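Local coordinates for protein alpha-fucosidase (Bifidobacterium bifidum, PDB 2EAB) that probably hydrolyses alpha-1,2-fucosidic linkages, releasing L-fucose from glycans, this chain being the catalytic region of a longer, probably membrane-anchored protein, at residues A[857-871]-A[883-897]. Sequence-based numbering, arbitrary orientation.
Sequences QNYEVKNGDTAVNAK and VFDTTAGTTYTITKK
Glu-860 and Thr-895 exchange two backbone hydrogen bonds, as do Lys-862 and Thr-893, where Thr-893 N to Lys-862 O measures 2.8 Å, with an N-H...O angle of 167°. These reciprocal pairs define an antiparallel register between strands 859-863 and 890-896. A second antiparallel pair, Lys-871 with Val-883, belongs to a separate sheet of the glycoside hydrolase family 95 C-terminal domain, and the packing of Val-861 against Phe-884 between the two sheets makes the arrangement sandwich-like. Beyond Thr-895, Lys-897 N donates to Asn-858 O (2.9 Å), while Lys-897 NZ makes a weak bond to Gln-857 O. One water accepts from Thr-895 OG1 and donates to Glu-860 OE2 and Lys-896 O, tying the carboxylate to the strand end.

Between the layers, Val-861 and Phe-884 approach from opposite directions. Val-861 CG1 stands 3.9 Å from the Phe-884 ring centroid, 15° off the normal, a CH-pi contact over one face. Val-861 CG2 meets Phe-884 CE2 at 3.8 Å. With chi1 at 54°, Phe-884 CG sits between its backbone N and carbonyl carbon, which turns one ring face toward Val-861 CG1. A serine here would probably leave both Val-861 methyls without their aromatic partner and open a gap between the layers. Val-868 splits its branches: CG1 lies 4.0 Å from Phe-884 CB, whereas CG2 reaches the Tyr-892 ring edge, in plane, 3.9 Å from CD1.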
ATOM      1  N   GLN A 857     -23.241   8.194  25.349  1.00 10.41           N
ATOM      2  CA  GLN A 857     -23.914   8.578  26.590  1.00 10.90           C
ATOM      3  C   GLN A 857     -24.978   7.562  27.022  1.00 11.00           C
ATOM      4  O   GLN A 857     -25.413   7.561  28.177  1.00 11.50           O
ATOM      5  CB  GLN A 857     -24.525   9.983  26.471  1.00 11.25           C
ATOM      6  CG  GLN A 857     -25.792  10.083  25.616  1.00 11.89           C
ATOM      7  CD  GLN A 857     -25.526  10.241  24.120  1.00 12.23           C
ATOM      8  OE1 GLN A 857     -24.411  10.015  23.637  1.00 12.13           O
ATOM      9  NE2 GLN A 857     -26.559  10.618  23.378  1.00 13.19           N
ATOM     10  N   ASN A 858     -25.386   6.701  26.093  1.00 10.97           N
ATOM     11  CA  ASN A 858     -26.390   5.670  26.348  1.00 11.18           C
ATOM     12  C   ASN A 858     -25.800   4.331  26.795  1.00 11.17           C
ATOM     13  O   ASN A 858     -26.537   3.361  27.005  1.00 11.55           O
ATOM     14  CB  ASN A 858     -27.237   5.460  25.092  1.00 11.31           C
ATOM     15  CG  ASN A 858     -27.972   6.716  24.661  1.00 11.65           C
ATOM     16  OD1 ASN A 858     -27.845   7.161  23.517  1.00 12.66           O
ATOM     17  ND2 ASN A 858     -28.743   7.298  25.574  1.00 11.68           N
ATOM     18  N   TYR A 859     -24.477   4.283  26.944  1.00 11.05           N
ATOM     19  CA  TYR A 859     -23.761   3.041  27.214  1.00 11.23           C
ATOM     20  C   TYR A 859     -23.004   3.088  28.535  1.00 11.56           C
ATOM     21  O   TYR A 859     -22.817   4.155  29.122  1.00 11.98           O
ATOM     22  CB  TYR A 859     -22.786   2.724  26.068  1.00 11.20           C
ATOM     23  CG  TYR A 859     -23.444   2.454  24.732  1.00 11.02           C
ATOM     24  CD1 TYR A 859     -23.516   1.162  24.211  1.00 10.88           C
ATOM     25  CD2 TYR A 859     -23.991   3.493  23.984  1.00 10.18           C
ATOM     26  CE1 TYR A 859     -24.116   0.911  22.976  1.00 11.02           C
ATOM     27  CE2 TYR A 859     -24.598   3.257  22.756  1.00 10.90           C
ATOM     28  CZ  TYR A 859     -24.661   1.967  22.259  1.00 10.91           C
ATOM     29  OH  TYR A 859     -25.262   1.742  21.042  1.00 11.67           O
ATOM     30  N   GLU A 860     -22.564   1.916  28.984  1.00 12.15           N
ATOM     31  CA  GLU A 860     -21.760   1.787  30.193  1.00 12.55           C
ATOM     32  C   GLU A 860     -20.625   0.795  29.968  1.00 12.34           C
ATOM     33  O   GLU A 860     -20.698  -0.050  29.069  1.00 12.47           O
ATOM     34  CB  GLU A 860     -22.625   1.362  31.383  1.00 12.68           C
ATOM     35  CG  GLU A 860     -23.343   0.038  31.185  1.00 13.62           C
ATOM     36  CD  GLU A 860     -24.317  -0.292  32.301  1.00 14.31           C
ATOM     37  OE1 GLU A 860     -24.475   0.528  33.234  1.00 16.92           O
ATOM     38  OE2 GLU A 860     -24.928  -1.376  32.236  1.00 16.24           O
ATOM     39  N   VAL A 861     -19.588   0.904  30.794  1.00 12.44           N
ATOM     40  CA  VAL A 861     -18.347   0.154  30.613  1.00 12.79           C
ATOM     41  C   VAL A 861     -18.137  -0.838  31.754  1.00 13.15           C
ATOM     42  O   VAL A 861     -18.294  -0.494  32.932  1.00 12.93           O
ATOM     43  CB  VAL A 861     -17.124   1.105  30.530  1.00 12.80           C
ATOM     44  CG1 VAL A 861     -15.847   0.331  30.200  1.00 12.70           C
ATOM     45  CG2 VAL A 861     -17.358   2.204  29.498  1.00 13.31           C
ATOM     46  N   LYS A 862     -17.785  -2.069  31.393  1.00 13.63           N
ATOM     47  CA  LYS A 862     -17.470  -3.101  32.370  1.00 14.69           C
ATOM     48  C   LYS A 862     -16.145  -3.786  32.056  1.00 15.11           C
ATOM     49  O   LYS A 862     -15.718  -3.858  30.900  1.00 14.45           O
ATOM     50  CB  LYS A 862     -18.595  -4.138  32.451  1.00 14.64           C
ATOM     51  CG  LYS A 862     -19.915  -3.590  32.993  1.00 15.47           C
ATOM     52  CD  LYS A 862     -20.988  -4.663  33.046  1.00 15.82           C
ATOM     53  CE  LYS A 862     -22.357  -4.066  33.346  1.00 18.41           C
ATOM     54  NZ  LYS A 862     -23.422  -5.109  33.405  1.00 20.10           N
ATOM     55  N   ASN A 863     -15.488  -4.256  33.109  1.00 15.95           N
ATOM     56  CA  ASN A 863     -14.357  -5.158  33.000  1.00 17.06           C
ATOM     57  C   ASN A 863     -14.845  -6.497  33.535  1.00 17.69           C
ATOM     58  O   ASN A 863     -14.839  -6.735  34.748  1.00 17.97           O
ATOM     59  CB  ASN A 863     -13.162  -4.626  33.801  1.00 17.29           C
ATOM     60  CG  ASN A 863     -11.997  -5.607  33.851  1.00 17.91           C
ATOM     61  OD1 ASN A 863     -11.986  -6.629  33.160  1.00 19.03           O
ATOM     62  ND2 ASN A 863     -11.006  -5.294  34.676  1.00 19.89           N
ATOM     63  N   GLY A 864     -15.296  -7.356  32.625  1.00 18.35           N
ATOM     64  CA  GLY A 864     -15.992  -8.582  33.006  1.00 19.33           C
ATOM     65  C   GLY A 864     -17.304  -8.226  33.682  1.00 20.01           C
ATOM     66  O   GLY A 864     -18.175  -7.606  33.069  1.00 20.30           O
ATOM     67  N   ASP A 865     -17.431  -8.602  34.955  1.00 20.62           N
ATOM     68  CA  ASP A 865     -18.622  -8.291  35.747  1.00 21.17           C
ATOM     69  C   ASP A 865     -18.456  -6.998  36.549  1.00 21.11           C
ATOM     70  O   ASP A 865     -19.422  -6.487  37.121  1.00 21.41           O
ATOM     71  CB  ASP A 865     -18.961  -9.452  36.693  1.00 21.56           C
ATOM     72  CG  ASP A 865     -19.235 -10.758  35.958  1.00 22.94           C
ATOM     73  OD1 ASP A 865     -19.678 -10.723  34.789  1.00 24.42           O
ATOM     74  OD2 ASP A 865     -19.014 -11.830  36.563  1.00 24.98           O
ATOM     75  N   THR A 866     -17.232  -6.474  36.581  1.00 20.88           N
ATOM     76  CA  THR A 866     -16.902  -5.300  37.389  1.00 20.72           C
ATOM     77  C   THR A 866     -17.187  -3.997  36.640  1.00 20.30           C
ATOM     78  O   THR A 866     -16.706  -3.795  35.521  1.00 20.18           O
ATOM     79  CB  THR A 866     -15.423  -5.334  37.851  1.00 20.85           C
ATOM     80  OG1 THR A 866     -15.148  -6.587  38.490  1.00 22.01           O
ATOM     81  CG2 THR A 866     -15.122  -4.202  38.828  1.00 21.18           C
ATOM     82  N   ALA A 867     -17.969  -3.119  37.265  1.00 19.80           N
ATOM     83  CA  ALA A 867     -18.257  -1.801  36.707  1.00 19.37           C
ATOM     84  C   ALA A 867     -16.989  -0.956  36.654  1.00 19.08           C
ATOM     85  O   ALA A 867     -16.189  -0.955  37.591  1.00 19.22           O
ATOM     86  CB  ALA A 867     -19.336  -1.098  37.521  1.00 19.44           C
ATOM     87  N   VAL A 868     -16.810  -0.254  35.540  1.00 18.52           N
ATOM     88  CA  VAL A 868     -15.658   0.611  35.339  1.00 18.13           C
ATOM     89  C   VAL A 868     -16.120   2.057  35.435  1.00 17.95           C
ATOM     90  O   VAL A 868     -17.112   2.434  34.811  1.00 18.14           O
ATOM     91  CB  VAL A 868     -14.998   0.342  33.960  1.00 18.12           C
ATOM     92  CG1 VAL A 868     -13.970   1.410  33.608  1.00 18.26           C
ATOM     93  CG2 VAL A 868     -14.364  -1.040  33.938  1.00 18.31           C
ATOM     94  N   ASN A 869     -15.411   2.857  36.229  1.00 17.69           N
ATOM     95  CA  ASN A 869     -15.676   4.281  36.292  1.00 17.64           C
ATOM     96  C   ASN A 869     -15.422   4.886  34.918  1.00 17.24           C
ATOM     97  O   ASN A 869     -14.311   4.794  34.387  1.00 17.34           O
ATOM     98  CB  ASN A 869     -14.802   4.960  37.351  1.00 17.81           C
ATOM     99  CG  ASN A 869     -15.156   6.424  37.546  1.00 18.64           C
ATOM    100  OD1 ASN A 869     -14.476   7.314  37.032  1.00 19.97           O
ATOM    101  ND2 ASN A 869     -16.233   6.679  38.278  1.00 20.33           N
ATOM    102  N   ALA A 870     -16.468   5.457  34.329  1.00 16.92           N
ATOM    103  CA  ALA A 870     -16.367   6.104  33.024  1.00 16.42           C
ATOM    104  C   ALA A 870     -17.133   7.416  33.020  1.00 16.03           C
ATOM    105  O   ALA A 870     -18.343   7.447  33.280  1.00 16.77           O
ATOM    106  CB  ALA A 870     -16.866   5.186  31.916  1.00 16.60           C
ATOM    107  N   LYS A 871     -16.409   8.492  32.741  1.00 15.40           N
ATOM    108  CA  LYS A 871     -16.986   9.824  32.644  1.00 15.16           C
ATOM    109  C   LYS A 871     -17.571  10.022  31.254  1.00 14.29           C
ATOM    110  O   LYS A 871     -17.032   9.521  30.262  1.00 13.94           O
ATOM    111  CB  LYS A 871     -15.920  10.891  32.921  1.00 15.78           C
ATOM    112  CG  LYS A 871     -15.238  10.779  34.286  1.00 18.11           C
ATOM    113  CD  LYS A 871     -16.176  11.135  35.433  1.00 21.44           C
ATOM    114  CE  LYS A 871     -15.553  10.783  36.773  1.00 22.96           C
ATOM    115  NZ  LYS A 871     -16.518  10.955  37.892  1.00 24.43           N
ATOM    116  N   VAL A 883     -15.086   8.224  28.770  1.00  8.63           N
ATOM    117  CA  VAL A 883     -13.672   8.377  29.079  1.00  9.00           C
ATOM    118  C   VAL A 883     -13.340   7.575  30.326  1.00  9.11           C
ATOM    119  O   VAL A 883     -13.955   7.771  31.379  1.00  9.42           O
ATOM    120  CB  VAL A 883     -13.295   9.867  29.287  1.00  9.15           C
ATOM    121  CG1 VAL A 883     -11.817  10.013  29.635  1.00  9.90           C
ATOM    122  CG2 VAL A 883     -13.629  10.684  28.043  1.00  9.98           C
ATOM    123  N   PHE A 884     -12.365   6.680  30.215  1.00  8.88           N
ATOM    124  CA  PHE A 884     -11.992   5.824  31.336  1.00  8.92           C
ATOM    125  C   PHE A 884     -10.541   5.395  31.284  1.00  8.82           C
ATOM    126  O   PHE A 884      -9.940   5.321  30.209  1.00  8.71           O
ATOM    127  CB  PHE A 884     -12.935   4.612  31.468  1.00  8.93           C
ATOM    128  CG  PHE A 884     -13.088   3.786  30.209  1.00  9.00           C
ATOM    129  CD1 PHE A 884     -12.394   2.586  30.061  1.00  8.76           C
ATOM    130  CD2 PHE A 884     -13.959   4.180  29.194  1.00  8.77           C
ATOM    131  CE1 PHE A 884     -12.554   1.803  28.912  1.00  9.51           C
ATOM    132  CE2 PHE A 884     -14.115   3.410  28.042  1.00  9.63           C
ATOM    133  CZ  PHE A 884     -13.418   2.219  27.904  1.00  9.35           C
ATOM    134  N   ASP A 885      -9.975   5.141  32.459  1.00  8.55           N
ATOM    135  CA  ASP A 885      -8.644   4.565  32.565  1.00  8.53           C
ATOM    136  C   ASP A 885      -8.657   3.139  32.060  1.00  8.49           C
ATOM    137  O   ASP A 885      -9.658   2.440  32.173  1.00  8.53           O
ATOM    138  CB  ASP A 885      -8.177   4.548  34.022  1.00  8.69           C
ATOM    139  CG  ASP A 885      -7.960   5.937  34.592  1.00  9.42           C
ATOM    140  OD1 ASP A 885      -7.786   6.905  33.821  1.00 11.08           O
ATOM    141  OD2 ASP A 885      -7.960   6.055  35.834  1.00 10.86           O
ATOM    142  N   THR A 886      -7.529   2.707  31.508  1.00  8.50           N
ATOM    143  CA  THR A 886      -7.364   1.306  31.156  1.00  8.48           C
ATOM    144  C   THR A 886      -6.034   0.771  31.659  1.00  8.84           C
ATOM    145  O   THR A 886      -5.137   1.528  32.045  1.00  9.15           O
ATOM    146  CB  THR A 886      -7.437   1.049  29.629  1.00  8.49           C
ATOM    147  OG1 THR A 886      -6.238   1.514  29.003  1.00  7.92           O
ATOM    148  CG2 THR A 886      -8.658   1.696  28.992  1.00  8.39           C
ATOM    149  N   THR A 887      -5.929  -0.552  31.643  1.00  9.35           N
ATOM    150  CA  THR A 887      -4.697  -1.245  31.970  1.00  9.98           C
ATOM    151  C   THR A 887      -4.360  -2.187  30.828  1.00  9.63           C
ATOM    152  O   THR A 887      -5.235  -2.898  30.326  1.00  9.35           O
ATOM    153  CB  THR A 887      -4.836  -2.048  33.266  1.00 10.27           C
ATOM    154  OG1 THR A 887      -5.892  -3.004  33.133  1.00 14.94           O
ATOM    155  CG2 THR A 887      -5.150  -1.121  34.406  1.00  9.26           C
ATOM    156  N   ALA A 888      -3.095  -2.177  30.420  1.00  9.74           N
ATOM    157  CA  ALA A 888      -2.623  -3.028  29.331  1.00  9.81           C
ATOM    158  C   ALA A 888      -2.962  -4.489  29.601  1.00 10.27           C
ATOM    159  O   ALA A 888      -2.686  -5.006  30.694  1.00 10.56           O
ATOM    160  CB  ALA A 888      -1.126  -2.855  29.140  1.00 10.04           C
ATOM    161  N   GLY A 889      -3.572  -5.141  28.613  1.00 10.08           N
ATOM    162  CA  GLY A 889      -3.956  -6.548  28.713  1.00 10.62           C
ATOM    163  C   GLY A 889      -5.423  -6.774  29.027  1.00 10.98           C
ATOM    164  O   GLY A 889      -5.916  -7.899  28.919  1.00 11.46           O
ATOM    165  N   THR A 890      -6.126  -5.707  29.400  1.00 10.79           N
ATOM    166  CA  THR A 890      -7.526  -5.811  29.813  1.00 10.73           C
ATOM    167  C   THR A 890      -8.488  -5.462  28.676  1.00 10.63           C
ATOM    168  O   THR A 890      -8.248  -4.521  27.913  1.00 10.52           O
ATOM    169  CB  THR A 890      -7.803  -4.937  31.061  1.00 10.84           C
ATOM    170  OG1 THR A 890      -6.899  -5.309  32.111  1.00 11.85           O
ATOM    171  CG2 THR A 890      -9.232  -5.118  31.564  1.00 11.02           C
ATOM    172  N   THR A 891      -9.556  -6.247  28.559  1.00 10.56           N
ATOM    173  CA  THR A 891     -10.638  -5.978  27.622  1.00 10.77           C
ATOM    174  C   THR A 891     -11.851  -5.414  28.360  1.00 11.00           C
ATOM    175  O   THR A 891     -12.308  -5.965  29.371  1.00 11.51           O
ATOM    176  CB  THR A 891     -11.021  -7.239  26.809  1.00 10.82           C
ATOM    177  OG1 THR A 891      -9.905  -7.641  26.008  1.00 10.97           O
ATOM    178  CG2 THR A 891     -12.204  -6.969  25.890  1.00 11.05           C
ATOM    179  N   TYR A 892     -12.359  -4.306  27.832  1.00 10.99           N
ATOM    180  CA  TYR A 892     -13.505  -3.600  28.393  1.00 11.20           C
ATOM    181  C   TYR A 892     -14.702  -3.813  27.493  1.00 11.58           C
ATOM    182  O   TYR A 892     -14.589  -3.733  26.266  1.00 12.37           O
ATOM    183  CB  TYR A 892     -13.177  -2.111  28.550  1.00 11.37           C
ATOM    184  CG  TYR A 892     -11.965  -1.927  29.420  1.00 10.70           C
ATOM    185  CD1 TYR A 892     -12.097  -1.757  30.797  1.00 10.79           C
ATOM    186  CD2 TYR A 892     -10.681  -1.996  28.882  1.00 10.44           C
ATOM    187  CE1 TYR A 892     -10.984  -1.629  31.610  1.00 10.92           C
ATOM    188  CE2 TYR A 892      -9.563  -1.874  29.686  1.00 11.31           C
ATOM    189  CZ  TYR A 892      -9.721  -1.687  31.048  1.00 11.20           C
ATOM    190  OH  TYR A 892      -8.611  -1.572  31.843  1.00 11.68           O
ATOM    191  N   THR A 893     -15.840  -4.111  28.107  1.00 11.58           N
ATOM    192  CA  THR A 893     -17.054  -4.378  27.363  1.00 11.82           C
ATOM    193  C   THR A 893     -18.033  -3.224  27.553  1.00 11.51           C
ATOM    194  O   THR A 893     -18.340  -2.833  28.686  1.00 11.76           O
ATOM    195  CB  THR A 893     -17.681  -5.727  27.781  1.00 12.07           C
ATOM    196  OG1 THR A 893     -16.701  -6.766  27.655  1.00 13.35           O
ATOM    197  CG2 THR A 893     -18.875  -6.070  26.909  1.00 13.22           C
ATOM    198  N   ILE A 894     -18.503  -2.680  26.435  1.00 10.95           N
ATOM    199  CA  ILE A 894     -19.379  -1.513  26.433  1.00 10.79           C
ATOM    200  C   ILE A 894     -20.733  -1.907  25.868  1.00 10.87           C
ATOM    201  O   ILE A 894     -20.822  -2.412  24.746  1.00 10.87           O
ATOM    202  CB  ILE A 894     -18.765  -0.346  25.625  1.00 10.66           C
ATOM    203  CG1 ILE A 894     -17.339  -0.050  26.112  1.00 10.81           C
ATOM    204  CG2 ILE A 894     -19.641   0.894  25.727  1.00 10.45           C
ATOM    205  CD1 ILE A 894     -16.578   0.950  25.259  1.00 10.80           C
ATOM    206  N   THR A 895     -21.779  -1.690  26.664  1.00 11.52           N
ATOM    207  CA  THR A 895     -23.134  -2.125  26.323  1.00 12.04           C
ATOM    208  C   THR A 895     -24.151  -1.045  26.680  1.00 12.55           C
ATOM    209  O   THR A 895     -23.862  -0.166  27.486  1.00 12.37           O
ATOM    210  CB  THR A 895     -23.509  -3.415  27.083  1.00 12.17           C
ATOM    211  OG1 THR A 895     -23.215  -3.244  28.476  1.00 12.25           O
ATOM    212  CG2 THR A 895     -22.738  -4.615  26.541  1.00 12.35           C
ATOM    213  N   LYS A 896     -25.336  -1.120  26.075  1.00 13.30           N
ATOM    214  CA  LYS A 896     -26.422  -0.180  26.371  1.00 15.04           C
ATOM    215  C   LYS A 896     -26.839  -0.258  27.830  1.00 15.18           C
ATOM    216  O   LYS A 896     -27.005  -1.354  28.378  1.00 15.43           O
ATOM    217  CB  LYS A 896     -27.656  -0.489  25.531  1.00 15.09           C
ATOM    218  CG  LYS A 896     -27.567  -0.151  24.061  1.00 16.48           C
ATOM    219  CD  LYS A 896     -28.916  -0.396  23.380  1.00 16.97           C
ATOM    220  CE  LYS A 896     -29.379  -1.852  23.486  1.00 19.19           C
ATOM    221  NZ  LYS A 896     -28.461  -2.816  22.809  1.00 18.20           N
ATOM    222  N   LYS A 897     -27.028   0.902  28.451  1.00 15.58           N
ATOM    223  CA  LYS A 897     -27.611   0.962  29.790  1.00 16.20           C
ATOM    224  C   LYS A 897     -29.074   0.526  29.746  1.00 16.27           C
ATOM    225  O   LYS A 897     -29.783   0.785  28.771  1.00 16.65           O
ATOM    226  CB  LYS A 897     -27.511   2.371  30.365  1.00 16.49           C
ATOM    227  CG  LYS A 897     -26.098   2.803  30.722  1.00 17.41           C
ATOM    228  CD  LYS A 897     -26.076   4.200  31.325  1.00 19.84           C
ATOM    229  CE  LYS A 897     -26.424   5.262  30.292  1.00 20.86           C
ATOM    230  NZ  LYS A 897     -26.614   6.599  30.920  1.00 22.09           N
TER
HETATM  231  O   HOH W   1     -24.299   8.133  30.599  1.00 43.99           O
HETATM  232  O   HOH W   2     -29.536   3.381  27.218  1.00 30.26           O
HETATM  233  O   HOH W   3     -25.378  -2.752  29.943  1.00 17.13           O
HETATM  234  O   HOH W   4     -14.816  -7.154  29.698  1.00 15.33           O
HETATM  235  O   HOH W   5     -11.667   5.096  34.860  1.00 13.90           O